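Local coordinates for uncharacterized protein (Bacteroides ovatus CL02T12C04, PDB 6PTM) that probably acts as an exo-carrageenase of glycoside hydrolase family 42, removing sugar units from the ends of carrageenan chains, at residues A[443-448]-A[724-729]; A[192-197]-A[217-222]; A[48-53]-A[127-132]; A[403-408]-A[572-577]; A[242-247]-A[258-263]. All coordinates share one frame; numbering follows the deposited sequence.

Contact 1 (A[443-448]-A[724-729])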
# COMPACT_ATOMS: atom_id res chain seq x y z
N TYR A 443 10.53 7.01 -14.91
CA TYR A 443 9.63 5.88 -14.56
C TYR A 443 8.31 6.01 -15.29
O TYR A 443 7.88 7.13 -15.60
CB TYR A 443 9.48 5.78 -13.03
CG TYR A 443 10.79 5.61 -12.30
CD1 TYR A 443 11.40 4.36 -12.21
CD2 TYR A 443 11.42 6.67 -11.69
CE1 TYR A 443 12.58 4.18 -11.53
CE2 TYR A 443 12.62 6.51 -11.01
CZ TYR A 443 13.20 5.26 -10.92
OH TYR A 443 14.39 5.04 -10.30
N ALA A 444 7.63 4.87 -15.46
CA ALA A 444 6.30 4.79 -16.10
C ALA A 444 5.19 5.29 -15.19
O ALA A 444 4.06 5.49 -15.70
CB ALA A 444 6.02 3.38 -16.51
N PHE A 445 5.39 5.27 -13.88
CA PHE A 445 4.31 5.55 -12.90
C PHE A 445 4.97 5.91 -11.57
O PHE A 445 6.19 5.73 -11.39
CB PHE A 445 3.32 4.37 -12.75
CG PHE A 445 3.96 3.04 -12.41
CD1 PHE A 445 4.28 2.70 -11.10
CD2 PHE A 445 4.22 2.11 -13.39
CE1 PHE A 445 4.89 1.49 -10.80
CE2 PHE A 445 4.84 0.91 -13.09
CZ PHE A 445 5.19 0.61 -11.80
N ASP A 446 4.15 6.37 -10.63
CA ASP A 446 4.65 6.71 -9.28
C ASP A 446 4.83 5.39 -8.54
O ASP A 446 3.85 4.89 -7.98
CB ASP A 446 3.70 7.70 -8.59
CG ASP A 446 4.18 8.03 -7.19
OD1 ASP A 446 5.30 7.59 -6.84
OD2 ASP A 446 3.44 8.71 -6.46
N TRP A 447 6.06 4.86 -8.53
CA TRP A 447 6.45 3.54 -7.96
C TRP A 447 6.74 3.63 -6.45
O TRP A 447 7.06 2.59 -5.87
CB TRP A 447 7.69 2.98 -8.68
CG TRP A 447 8.91 3.85 -8.55
CD1 TRP A 447 9.05 5.13 -9.02
CD2 TRP A 447 10.13 3.57 -7.83
NE1 TRP A 447 10.27 5.65 -8.69
CE2 TRP A 447 10.97 4.71 -7.97
CE3 TRP A 447 10.62 2.47 -7.12
CZ2 TRP A 447 12.22 4.79 -7.39
CZ3 TRP A 447 11.88 2.53 -6.58
CH2 TRP A 447 12.66 3.68 -6.69
N VAL A 448 6.74 4.82 -5.84
CA VAL A 448 7.43 5.05 -4.54
C VAL A 448 6.62 4.40 -3.40
O VAL A 448 7.25 3.78 -2.52
CB VAL A 448 7.73 6.55 -4.27
CG1 VAL A 448 8.30 6.75 -2.89
CG2 VAL A 448 8.72 7.12 -5.27
N VAL A 724 10.35 -6.59 -13.28
CA VAL A 724 9.30 -5.62 -13.68
C VAL A 724 9.99 -4.37 -14.20
O VAL A 724 10.81 -3.81 -13.48
CB VAL A 724 8.36 -5.29 -12.51
CG1 VAL A 724 7.22 -4.41 -12.96
CG2 VAL A 724 7.88 -6.55 -11.83
N ASN A 725 9.65 -3.93 -15.40
CA ASN A 725 10.16 -2.66 -15.95
C ASN A 725 9.30 -1.52 -15.41
O ASN A 725 8.17 -1.33 -15.90
CB ASN A 725 10.23 -2.68 -17.47
CG ASN A 725 10.92 -1.46 -18.02
OD1 ASN A 725 11.52 -0.68 -17.27
ND2 ASN A 725 10.87 -1.29 -19.33
N ILE A 726 9.83 -0.80 -14.43
CA ILE A 726 9.20 0.39 -13.78
C ILE A 726 9.61 1.61 -14.61
O ILE A 726 9.03 2.66 -14.42
CB ILE A 726 9.67 0.54 -12.32
CG1 ILE A 726 9.51 -0.75 -11.52
CG2 ILE A 726 8.91 1.67 -11.64
CD1 ILE A 726 10.21 -0.71 -10.15
N GLY A 727 10.57 1.45 -15.52
CA GLY A 727 11.08 2.53 -16.39
C GLY A 727 10.06 2.97 -17.45
O GLY A 727 9.19 2.18 -17.86
N LYS A 728 10.23 4.18 -17.97
CA LYS A 728 9.24 4.76 -18.89
C LYS A 728 9.56 4.42 -20.34
O LYS A 728 8.84 4.90 -21.22
CB LYS A 728 9.26 6.28 -18.78
CG LYS A 728 10.57 6.87 -19.26
CD LYS A 728 10.78 8.28 -18.79
CE LYS A 728 10.17 9.30 -19.71
NZ LYS A 728 11.07 10.47 -19.76
N SER A 729 10.63 3.68 -20.62
CA SER A 729 10.91 3.26 -22.02
C SER A 729 11.40 1.82 -22.01
O SER A 729 11.67 1.31 -20.94
CB SER A 729 11.87 4.22 -22.74
OG SER A 729 13.17 4.18 -22.14
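Ile-726 sits among three aromatic residues of the loop 443-448, and its side chain is the one to follow. From CB, which skirts the Tyr-443 ring, the CG2 branch lies anti to the backbone N (chi1 of CG1 -51°), and this methyl does the touching. CG2 comes 3.5 Å from Trp-447 CB, 3.7 Å from Tyr-443 CD1 and 3.9 Å from Phe-445 CZ, so one methyl is gathered in by all three. The other arm, CG1 and CD1, leads away from the loop, and the side chain also packs on Leu-495 of helix 486-498. Behind the methyl the aromatics support one another: Trp-447 NE1 stands 3.3 Å above the centre of one face of the Tyr-443 ring, whose OH bonds to Glu-588. The Ile-726 carbonyl adds the polar half. Its O takes a nearly straight bond (170°) from Ala-444 N at 2.8 Å and lies at the edge of the Tyr-443 ring. Next along, Asn-725 OD1 accepts from Gly-727 N at 2.9 Å, an Asx turn just after strand 718-725. Tyr-443 and Gly-727 form a single beta bridge where a loop of what is probably the (beta/alpha)8 barrel, the catalytic fold of GH42, meets the C-terminal antiparallel sheet.

Contact 2 (A[192-197]-A[217-222])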
# COMPACT_ATOMS: atom_id res chain seq x y z
N ASP A 192 -16.63 -9.59 1.90
CA ASP A 192 -17.78 -9.28 2.77
C ASP A 192 -17.35 -8.13 3.67
O ASP A 192 -16.21 -7.60 3.50
CB ASP A 192 -18.18 -10.51 3.58
CG ASP A 192 -19.64 -10.59 4.03
OD1 ASP A 192 -20.30 -9.51 4.16
OD2 ASP A 192 -20.08 -11.72 4.32
N GLY A 193 -18.19 -7.80 4.65
CA GLY A 193 -17.84 -6.84 5.70
C GLY A 193 -19.05 -6.14 6.25
O GLY A 193 -20.20 -6.57 5.98
N PHE A 194 -18.79 -5.16 7.10
CA PHE A 194 -19.83 -4.45 7.87
C PHE A 194 -19.35 -3.02 8.09
O PHE A 194 -18.15 -2.81 8.34
CB PHE A 194 -20.14 -5.19 9.17
CG PHE A 194 -21.34 -4.58 9.85
CD1 PHE A 194 -22.62 -4.85 9.38
CD2 PHE A 194 -21.19 -3.70 10.90
CE1 PHE A 194 -23.73 -4.23 9.96
CE2 PHE A 194 -22.30 -3.10 11.50
CZ PHE A 194 -23.57 -3.38 11.03
N PHE A 195 -20.24 -2.05 7.88
CA PHE A 195 -19.96 -0.60 8.04
C PHE A 195 -20.66 -0.12 9.30
O PHE A 195 -21.83 -0.43 9.47
CB PHE A 195 -20.50 0.18 6.84
CG PHE A 195 -20.41 1.67 6.99
CD1 PHE A 195 -21.48 2.41 7.49
CD2 PHE A 195 -19.25 2.35 6.65
CE1 PHE A 195 -21.38 3.78 7.63
CE2 PHE A 195 -19.16 3.72 6.77
CZ PHE A 195 -20.22 4.44 7.28
N MET A 196 -19.99 0.62 10.15
CA MET A 196 -20.68 1.33 11.25
C MET A 196 -20.03 2.69 11.50
O MET A 196 -18.95 2.94 10.96
CB MET A 196 -20.68 0.50 12.53
CG MET A 196 -19.32 0.13 13.00
SD MET A 196 -19.59 -0.97 14.40
CE MET A 196 -17.87 -1.20 14.86
N THR A 197 -20.71 3.52 12.28
CA THR A 197 -20.37 4.93 12.54
C THR A 197 -20.75 5.25 13.99
O THR A 197 -21.76 4.68 14.51
CB THR A 197 -21.06 5.84 11.51
OG1 THR A 197 -20.69 7.16 11.87
CG2 THR A 197 -22.56 5.71 11.47
N GLN A 217 -27.89 -8.98 13.74
CA GLN A 217 -28.55 -10.22 14.24
C GLN A 217 -28.77 -11.17 13.06
O GLN A 217 -28.70 -12.36 13.29
CB GLN A 217 -29.89 -9.93 14.91
CG GLN A 217 -29.73 -9.33 16.30
CD GLN A 217 -31.05 -9.01 16.94
OE1 GLN A 217 -32.06 -8.82 16.28
NE2 GLN A 217 -31.05 -8.98 18.26
N GLU A 218 -29.10 -10.62 11.89
CA GLU A 218 -29.48 -11.39 10.68
C GLU A 218 -28.24 -11.76 9.85
O GLU A 218 -28.32 -12.70 9.07
CB GLU A 218 -30.38 -10.57 9.77
CG GLU A 218 -31.80 -10.44 10.29
CD GLU A 218 -32.76 -10.15 9.16
OE1 GLU A 218 -32.87 -8.97 8.75
OE2 GLU A 218 -33.35 -11.13 8.66
N LYS A 219 -27.14 -11.03 9.99
CA LYS A 219 -26.02 -11.17 9.03
C LYS A 219 -25.38 -12.56 9.17
O LYS A 219 -24.96 -12.96 10.25
CB LYS A 219 -25.05 -10.02 9.25
CG LYS A 219 -23.93 -9.94 8.24
CD LYS A 219 -23.07 -8.71 8.43
CE LYS A 219 -21.88 -8.75 7.51
NZ LYS A 219 -22.33 -8.81 6.12
N GLU A 220 -25.26 -13.26 8.06
CA GLU A 220 -24.62 -14.59 8.03
C GLU A 220 -23.12 -14.44 8.28
O GLU A 220 -22.58 -13.38 7.95
CB GLU A 220 -24.78 -15.21 6.64
CG GLU A 220 -26.21 -15.57 6.27
CD GLU A 220 -26.30 -16.04 4.82
OE1 GLU A 220 -25.21 -16.25 4.19
OE2 GLU A 220 -27.44 -16.18 4.32
N ASP A 221 -22.49 -15.53 8.71
CA ASP A 221 -21.03 -15.66 8.89
C ASP A 221 -20.29 -15.14 7.65
O ASP A 221 -19.33 -14.38 7.85
CB ASP A 221 -20.64 -17.11 9.14
CG ASP A 221 -19.88 -17.21 10.43
OD1 ASP A 221 -18.61 -17.23 10.36
OD2 ASP A 221 -20.57 -17.19 11.48
N GLY A 222 -20.66 -15.65 6.47
CA GLY A 222 -20.47 -15.01 5.15
C GLY A 222 -19.09 -15.32 4.57
O GLY A 222 -18.55 -16.38 4.87
O HOH W 1 -22.30 -11.85 5.75
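Asp-192 and Lys-219 meet from opposite directions in a salt bridge, with Lys-219 NZ 2.9 Å from Asp-192 OD1. The ammonium comes in on the syn side of the carboxylate, 24° out of its plane. Hydrogen bonds fix the same oxygen further: Gly-193 N reaches OD1 at 2.8 Å on the anti side, from the same face as the lysine. Lys-219 NZ also gives a weak bond to Gly-193 O at 3.1 Å. The lysine chain is straight until its last torsion (chi4 60°), where it turns NZ toward these two oxygens. Strand 192-197, helix 210-218 and strand 225-230 make one beta-alpha-beta unit, consistent with the barrel expected of GH42, and the pair ties the start of the first strand to the exit of the helix. One water adds a relay, donating to Asp-192 OD2 at 2.6 Å and to Glu-220 O at 2.7 Å while accepting from Lys-219 NZ. An alanine in place of Asp-192 would probably leave the lysine without its counter-charge, and Gly-193 N and the water each short of an acceptor. OD2 has a further donor in Ser-223 N. A cation-pi interaction with Tyr-283 further holds the lysine. Apolar contact is slight: Phe-194 CD1 lies 4.0 Å from Lys-219 CD.

Contact 3 (A[48-53]-A[127-132])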
# COMPACT_ATOMS: atom_id res chain seq x y z
N SER A 48 -20.98 -9.09 -29.42
CA SER A 48 -21.86 -10.24 -29.04
C SER A 48 -21.37 -11.51 -29.73
O SER A 48 -21.41 -12.52 -29.09
CB SER A 48 -23.31 -10.04 -29.39
OG SER A 48 -23.73 -8.78 -28.93
N GLY A 49 -21.01 -11.43 -31.01
CA GLY A 49 -20.40 -12.53 -31.78
C GLY A 49 -19.17 -13.14 -31.11
O GLY A 49 -19.16 -14.35 -30.90
N LYS A 50 -18.16 -12.34 -30.77
CA LYS A 50 -16.92 -12.80 -30.08
C LYS A 50 -17.23 -13.41 -28.71
O LYS A 50 -16.60 -14.43 -28.35
CB LYS A 50 -15.95 -11.64 -29.93
CG LYS A 50 -15.44 -11.08 -31.25
CD LYS A 50 -14.62 -12.08 -31.99
CE LYS A 50 -14.12 -11.48 -33.28
NZ LYS A 50 -12.94 -12.22 -33.78
N ILE A 51 -18.17 -12.81 -27.99
CA ILE A 51 -18.59 -13.32 -26.66
C ILE A 51 -19.16 -14.73 -26.83
O ILE A 51 -18.76 -15.66 -26.05
CB ILE A 51 -19.60 -12.36 -26.03
CG1 ILE A 51 -18.93 -11.05 -25.64
CG2 ILE A 51 -20.30 -13.02 -24.86
CD1 ILE A 51 -19.89 -10.01 -25.07
N ASN A 52 -20.08 -14.91 -27.78
CA ASN A 52 -20.69 -16.25 -28.03
C ASN A 52 -19.57 -17.22 -28.42
O ASN A 52 -19.63 -18.37 -28.03
CB ASN A 52 -21.78 -16.19 -29.11
CG ASN A 52 -22.98 -15.36 -28.70
OD1 ASN A 52 -23.26 -15.15 -27.52
ND2 ASN A 52 -23.73 -14.88 -29.69
N GLU A 53 -18.57 -16.78 -29.18
CA GLU A 53 -17.48 -17.65 -29.66
C GLU A 53 -16.67 -18.12 -28.44
O GLU A 53 -16.50 -19.35 -28.27
CB GLU A 53 -16.66 -16.89 -30.70
CG GLU A 53 -15.75 -17.78 -31.56
CD GLU A 53 -14.74 -17.02 -32.40
OE1 GLU A 53 -15.03 -15.90 -32.80
OE2 GLU A 53 -13.64 -17.56 -32.64
N MET A 127 -10.48 -8.14 -25.88
CA MET A 127 -10.39 -9.08 -24.74
C MET A 127 -10.87 -10.47 -25.17
O MET A 127 -10.25 -11.48 -24.77
CB MET A 127 -11.24 -8.54 -23.59
CG MET A 127 -11.29 -9.44 -22.40
SD MET A 127 -11.87 -8.59 -20.89
CE MET A 127 -13.56 -8.24 -21.36
N MET A 128 -11.94 -10.55 -25.95
CA MET A 128 -12.41 -11.85 -26.49
C MET A 128 -11.37 -12.40 -27.48
O MET A 128 -11.07 -13.58 -27.37
CB MET A 128 -13.77 -11.72 -27.16
CG MET A 128 -14.91 -11.27 -26.21
SD MET A 128 -15.25 -12.36 -24.84
CE MET A 128 -14.20 -11.64 -23.57
N ASN A 129 -10.79 -11.58 -28.35
CA ASN A 129 -9.75 -12.06 -29.30
C ASN A 129 -8.56 -12.63 -28.50
O ASN A 129 -8.11 -13.71 -28.85
CB ASN A 129 -9.28 -10.99 -30.29
CG ASN A 129 -10.28 -10.68 -31.38
OD1 ASN A 129 -11.16 -11.48 -31.66
ND2 ASN A 129 -10.20 -9.50 -31.98
N SER A 130 -8.08 -11.94 -27.46
CA SER A 130 -6.96 -12.44 -26.61
C SER A 130 -7.35 -13.76 -25.94
O SER A 130 -6.50 -14.69 -25.88
CB SER A 130 -6.52 -11.38 -25.59
OG SER A 130 -6.01 -10.23 -26.26
N SER A 131 -8.54 -13.83 -25.35
CA SER A 131 -9.03 -15.02 -24.62
C SER A 131 -9.13 -16.19 -25.59
O SER A 131 -8.58 -17.23 -25.26
CB SER A 131 -10.35 -14.76 -23.94
OG SER A 131 -10.23 -13.66 -23.04
N ILE A 132 -9.77 -15.99 -26.75
CA ILE A 132 -9.93 -17.07 -27.77
C ILE A 132 -8.54 -17.55 -28.22
O ILE A 132 -8.32 -18.77 -28.19
CB ILE A 132 -10.83 -16.61 -28.94
CG1 ILE A 132 -12.26 -16.36 -28.47
CG2 ILE A 132 -10.75 -17.62 -30.08
CD1 ILE A 132 -13.09 -15.54 -29.42
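Lys-50 NZ donates to Asn-129 OD1 at 2.9 Å, the one hydrogen bond between segments 48-53 and 127-132. The nitrogen arrives in the plane of the amide carbonyl, on a lone pair, with a C=O...N angle of 142°. The lysine chain gets there by a bend at chi2 (-65°), after which it runs on extended past the amide oxygen, CE lying 3.4 Å from Asn-129 OD1. Nearer the backbone the same residue packs tightly, since Lys-50 CB rests 3.5 Å from Met-128 CB where the two backbones come closest. Met-128 then folds back through its own bends at chi2 and chi3, and its sulfur SD slips alongside Ile-51, 4.0 Å from CG1 and 3.9 Å from CA. One turn further on, Ile-132 takes over. Its terminal CD1 lies 3.7 Å from Glu-53 CD and at nearly equal distances from both carboxylate oxygens, the two side chains crossing at about a right angle, while the same methyl also touches Lys-50 O at 3.8 Å. The Lys-50/Asn-129 bond thus lies to one side of the Met-128 contacts, while Ile-132 packs against the carboxylate end of Glu-53. The segment axes run nearly in the same direction, 24° apart, with 9.3 Å between them. Helix 44-63 and helix 109-139 pack here as part of the all-helical N-terminal region: helix 69-90 covers Ile-51 through Leu-75 and Met-82, Leu-54 and Leu-57 extend the seam along Ile-132, and on helix 109-139 Met-127 reaches across to helix 534-549.

Contact 4 (A[403-408]-A[572-577])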
# COMPACT_ATOMS: atom_id res chain seq x y z
N ASN A 403 7.50 14.17 2.39
CA ASN A 403 8.36 14.87 3.37
C ASN A 403 7.62 15.30 4.64
O ASN A 403 8.31 15.51 5.65
CB ASN A 403 9.05 16.06 2.72
CG ASN A 403 10.06 15.64 1.68
OD1 ASN A 403 10.89 14.77 1.94
ND2 ASN A 403 9.95 16.15 0.47
N LYS A 404 6.29 15.43 4.60
CA LYS A 404 5.50 16.03 5.70
C LYS A 404 5.38 15.06 6.88
O LYS A 404 5.14 13.84 6.65
CB LYS A 404 4.15 16.51 5.16
CG LYS A 404 4.26 17.56 4.03
CD LYS A 404 2.93 18.12 3.55
N ARG A 405 5.50 15.58 8.10
CA ARG A 405 5.39 14.79 9.36
C ARG A 405 4.49 15.51 10.37
O ARG A 405 4.62 15.20 11.55
CB ARG A 405 6.80 14.52 9.90
CG ARG A 405 7.57 13.47 9.12
CD ARG A 405 6.86 12.11 9.09
NE ARG A 405 7.69 11.10 8.46
CZ ARG A 405 7.88 10.95 7.16
NH1 ARG A 405 7.24 11.73 6.28
NH2 ARG A 405 8.71 10.02 6.74
N ASP A 406 3.54 16.36 9.93
CA ASP A 406 2.61 17.05 10.84
C ASP A 406 1.28 16.30 10.97
O ASP A 406 0.42 16.77 11.71
CB ASP A 406 2.39 18.50 10.41
CG ASP A 406 1.73 18.60 9.05
OD1 ASP A 406 2.33 18.08 8.07
OD2 ASP A 406 0.61 19.12 9.01
N SER A 407 1.09 15.18 10.27
CA SER A 407 -0.21 14.47 10.20
C SER A 407 -0.52 13.71 11.50
O SER A 407 -1.66 13.28 11.64
CB SER A 407 -0.23 13.48 9.05
OG SER A 407 0.76 12.49 9.26
N GLY A 408 0.49 13.43 12.33
CA GLY A 408 0.34 12.57 13.53
C GLY A 408 0.39 11.09 13.15
O GLY A 408 0.11 10.22 14.00
N SER A 572 15.20 12.98 12.17
CA SER A 572 15.53 13.70 10.91
C SER A 572 14.28 14.04 10.11
O SER A 572 14.28 15.14 9.55
CB SER A 572 16.53 12.94 10.06
OG SER A 572 17.84 13.00 10.60
N SER A 573 13.24 13.18 10.03
CA SER A 573 12.07 13.46 9.15
C SER A 573 11.27 14.63 9.70
O SER A 573 10.73 15.43 8.90
CB SER A 573 11.20 12.24 8.92
OG SER A 573 10.78 11.68 10.15
N ILE A 574 11.13 14.74 11.03
CA ILE A 574 10.34 15.85 11.64
C ILE A 574 11.11 17.18 11.46
O ILE A 574 10.45 18.17 11.15
CB ILE A 574 9.97 15.54 13.09
CG1 ILE A 574 9.00 14.34 13.18
CG2 ILE A 574 9.40 16.79 13.75
CD1 ILE A 574 8.72 13.87 14.62
N ASN A 575 12.43 17.21 11.66
CA ASN A 575 13.23 18.47 11.69
C ASN A 575 13.58 18.93 10.26
O ASN A 575 13.74 20.13 10.07
CB ASN A 575 14.52 18.33 12.50
CG ASN A 575 14.29 18.38 13.99
OD1 ASN A 575 13.86 19.43 14.47
ND2 ASN A 575 14.59 17.29 14.71
N LYS A 576 13.65 18.05 9.27
CA LYS A 576 14.09 18.45 7.90
C LYS A 576 12.89 18.64 6.97
O LYS A 576 11.87 17.96 7.11
CB LYS A 576 15.06 17.43 7.31
CG LYS A 576 16.44 17.36 7.93
CD LYS A 576 17.25 16.19 7.41
CE LYS A 576 17.29 16.13 5.88
NZ LYS A 576 18.10 15.00 5.38
N ALA A 577 13.00 19.60 6.07
CA ALA A 577 11.97 19.94 5.08
C ALA A 577 11.85 18.77 4.10
O ALA A 577 10.74 18.49 3.68
CB ALA A 577 12.33 21.23 4.36
O HOH W 2 8.69 16.99 8.12
O HOH W 3 11.21 15.61 5.83
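Asn-403 and Ser-573 present backbone carbonyls to each other, and water does the joining. One water donates to Asn-403 O at 2.9 Å and to Ser-573 O at 2.7 Å; a second links Asn-403 O to Lys-576 O, 2.8 Å from the latter. Both waters have more acceptors around them than protons to offer, so not every oxygen can be served at once. Van der Waals contact comes next: Ala-577 O lies 3.1 Å from Asn-403 CB, and Arg-405 CB meets Ile-574 CG1 at 4.0 Å. Then comes the flat group. Ser-573 CB covers one face of the Arg-405 guanidinium, 3.7 Å from NE, with the chain brought round by a bend at chi2 (-59°). In the guanidinium plane NH1 bonds to Lys-404 O at 3.0 Å; it also bonds to Asp-402 O, and NH2 goes to Trp-400 O and to Tyr-568 OH, which also bonds to Ser-573 OG. The polar ends therefore look mostly outside the pair, Asn-403 ND2 likewise to Asn-581 OD1. With acceptors facing acceptors and no direct hydrogen bond across, the loop 403-408 of the probable barrel domain and helix 570-575 of the following alpha/beta domain are joined by bridging waters, by Ser-573 CB lying over the arginine's guanidinium, and by Tyr-568, whose hydroxyl bonds both to that arginine and to the serine.

Contact 5 (A[242-247]-A[258-263])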
# COMPACT_ATOMS: atom_id res chain seq x y z
N ASP A 242 -22.10 18.70 24.39
CA ASP A 242 -20.82 19.40 24.64
C ASP A 242 -20.18 19.72 23.30
O ASP A 242 -19.41 18.92 22.76
CB ASP A 242 -19.87 18.59 25.53
CG ASP A 242 -18.64 19.40 25.92
OD1 ASP A 242 -18.47 20.47 25.38
OD2 ASP A 242 -17.85 18.94 26.72
N PRO A 243 -20.48 20.91 22.74
CA PRO A 243 -19.98 21.30 21.44
C PRO A 243 -18.45 21.26 21.35
O PRO A 243 -17.96 21.19 20.24
CB PRO A 243 -20.51 22.73 21.24
CG PRO A 243 -21.73 22.82 22.14
CD PRO A 243 -21.43 21.90 23.30
N THR A 244 -17.72 21.22 22.47
CA THR A 244 -16.24 21.23 22.40
C THR A 244 -15.79 19.90 21.78
O THR A 244 -14.66 19.80 21.31
CB THR A 244 -15.58 21.55 23.74
OG1 THR A 244 -15.85 20.51 24.67
CG2 THR A 244 -16.00 22.92 24.26
N VAL A 245 -16.68 18.92 21.77
CA VAL A 245 -16.37 17.57 21.23
C VAL A 245 -15.99 17.67 19.74
O VAL A 245 -15.31 16.75 19.25
CB VAL A 245 -17.52 16.59 21.54
CG1 VAL A 245 -18.71 16.76 20.58
CG2 VAL A 245 -16.99 15.17 21.57
N LYS A 246 -16.33 18.77 19.05
CA LYS A 246 -16.07 18.99 17.61
C LYS A 246 -14.71 19.66 17.40
O LYS A 246 -14.23 19.66 16.25
CB LYS A 246 -17.16 19.86 16.97
CG LYS A 246 -18.55 19.26 17.04
CD LYS A 246 -18.70 18.01 16.18
CE LYS A 246 -18.51 18.24 14.69
NZ LYS A 246 -18.66 16.95 13.97
N ASP A 247 -14.06 20.13 18.46
CA ASP A 247 -12.79 20.91 18.30
C ASP A 247 -11.65 19.94 17.96
O ASP A 247 -11.78 18.73 18.27
CB ASP A 247 -12.45 21.73 19.54
CG ASP A 247 -13.51 22.75 19.93
OD1 ASP A 247 -14.24 23.21 19.06
OD2 ASP A 247 -13.57 23.08 21.11
N ILE A 258 -10.33 13.42 19.22
CA ILE A 258 -9.89 12.09 19.74
C ILE A 258 -9.47 12.18 21.21
O ILE A 258 -9.37 11.13 21.86
CB ILE A 258 -8.78 11.47 18.87
CG1 ILE A 258 -7.54 12.36 18.76
CG2 ILE A 258 -9.33 11.09 17.52
CD1 ILE A 258 -6.37 11.71 18.04
N ASN A 259 -9.21 13.37 21.75
CA ASN A 259 -8.80 13.50 23.18
C ASN A 259 -9.98 13.92 24.07
O ASN A 259 -9.73 14.21 25.25
CB ASN A 259 -7.58 14.42 23.29
CG ASN A 259 -6.38 13.83 22.60
OD1 ASN A 259 -5.89 14.39 21.62
ND2 ASN A 259 -5.90 12.71 23.11
N HIS A 260 -11.21 13.99 23.56
CA HIS A 260 -12.39 14.44 24.35
C HIS A 260 -13.04 13.23 25.02
O HIS A 260 -13.27 12.22 24.35
CB HIS A 260 -13.39 15.17 23.47
CG HIS A 260 -14.41 15.93 24.26
ND1 HIS A 260 -15.33 15.29 25.06
CD2 HIS A 260 -14.64 17.25 24.38
CE1 HIS A 260 -16.08 16.20 25.66
NE2 HIS A 260 -15.69 17.42 25.24
N PRO A 261 -13.35 13.26 26.34
CA PRO A 261 -13.96 12.11 27.02
C PRO A 261 -15.27 11.64 26.40
O PRO A 261 -15.53 10.48 26.49
CB PRO A 261 -14.23 12.57 28.45
CG PRO A 261 -13.16 13.62 28.67
CD PRO A 261 -13.00 14.31 27.31
N LEU A 262 -16.07 12.54 25.81
CA LEU A 262 -17.37 12.14 25.27
C LEU A 262 -17.12 11.38 23.96
O LEU A 262 -17.91 10.47 23.62
CB LEU A 262 -18.25 13.38 25.09
CG LEU A 262 -19.65 13.10 24.59
CD1 LEU A 262 -20.42 12.30 25.61
CD2 LEU A 262 -20.35 14.40 24.26
N ALA A 263 -16.01 11.66 23.28
CA ALA A 263 -15.62 10.92 22.07
C ALA A 263 -15.28 9.48 22.47
O ALA A 263 -15.75 8.55 21.80
CB ALA A 263 -14.47 11.61 21.38
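His-260 and Asp-242 are joined by a hydrogen bond of 3.0 Å from NE2 to OD2. The oxygen lies in the plane of the imidazole, at its edge, but the donor stands 70° above the plane of the carboxylate, and the N-H...O angle is only 136°. The same NE2 gives a second, weak bond to Thr-244 OG1. Thr-244 in turn donates its hydroxyl to Asp-242 OD1 at 2.7 Å, and its backbone N reaches that oxygen at 3.1 Å from the same face, so OD1 has two donors and OD2 one. On the far side of the ring ND1 is an acceptor, taking Leu-262 N at 2.9 Å, exactly in the ring plane. Each ring nitrogen is thus used. An Asx turn and a helix cap are built from these bonds: Asp-242 makes the Asx turn that opens the 3-10 turn 243-246 just after helix 236-241, and His-260 is the side-chain N-cap of helix 261-278, both helices lying in the connection between strand 225-230 and strand 288-292. Replacing His-260 by an alanine would probably leave Leu-262 N without its capping acceptor, Asp-242 OD2 without its donor, and a gap beneath Val-245. With CG anti to the backbone N (chi1 -166°), the imidazole swings across to the turn, where Val-245 lies over its face. CG2 of that valine makes a CH-pi contact, 4.0 Å from the ring centroid, and continues to Leu-262 CB at 4.1 Å. Tyr-311, from helix 310-324, meets the same imidazole ring to ring.

Along the chain contact 3 closes first, in the N-terminal helices, followed by contact 2 and contact 5, while contacts 4 and 1 interleave. Contacts 2 and 5 belong to the region of the four-stranded parallel sheet, probably part of the barrel, their centres about 28 Å apart, and are related by helix 261-278: contact 5 caps its start, and residues further along it pack on strand 192-197. Contacts 4 and 1, with centres about 26 Å apart, each join a loop of the probable barrel to a later domain, alpha/beta in contact 4 and the C-terminal beta domain in contact 1. Contact 3 stands farthest out, its centre about 58 Å from that of contact 5. Contacts 2, 3 and 5 are local to their own regions.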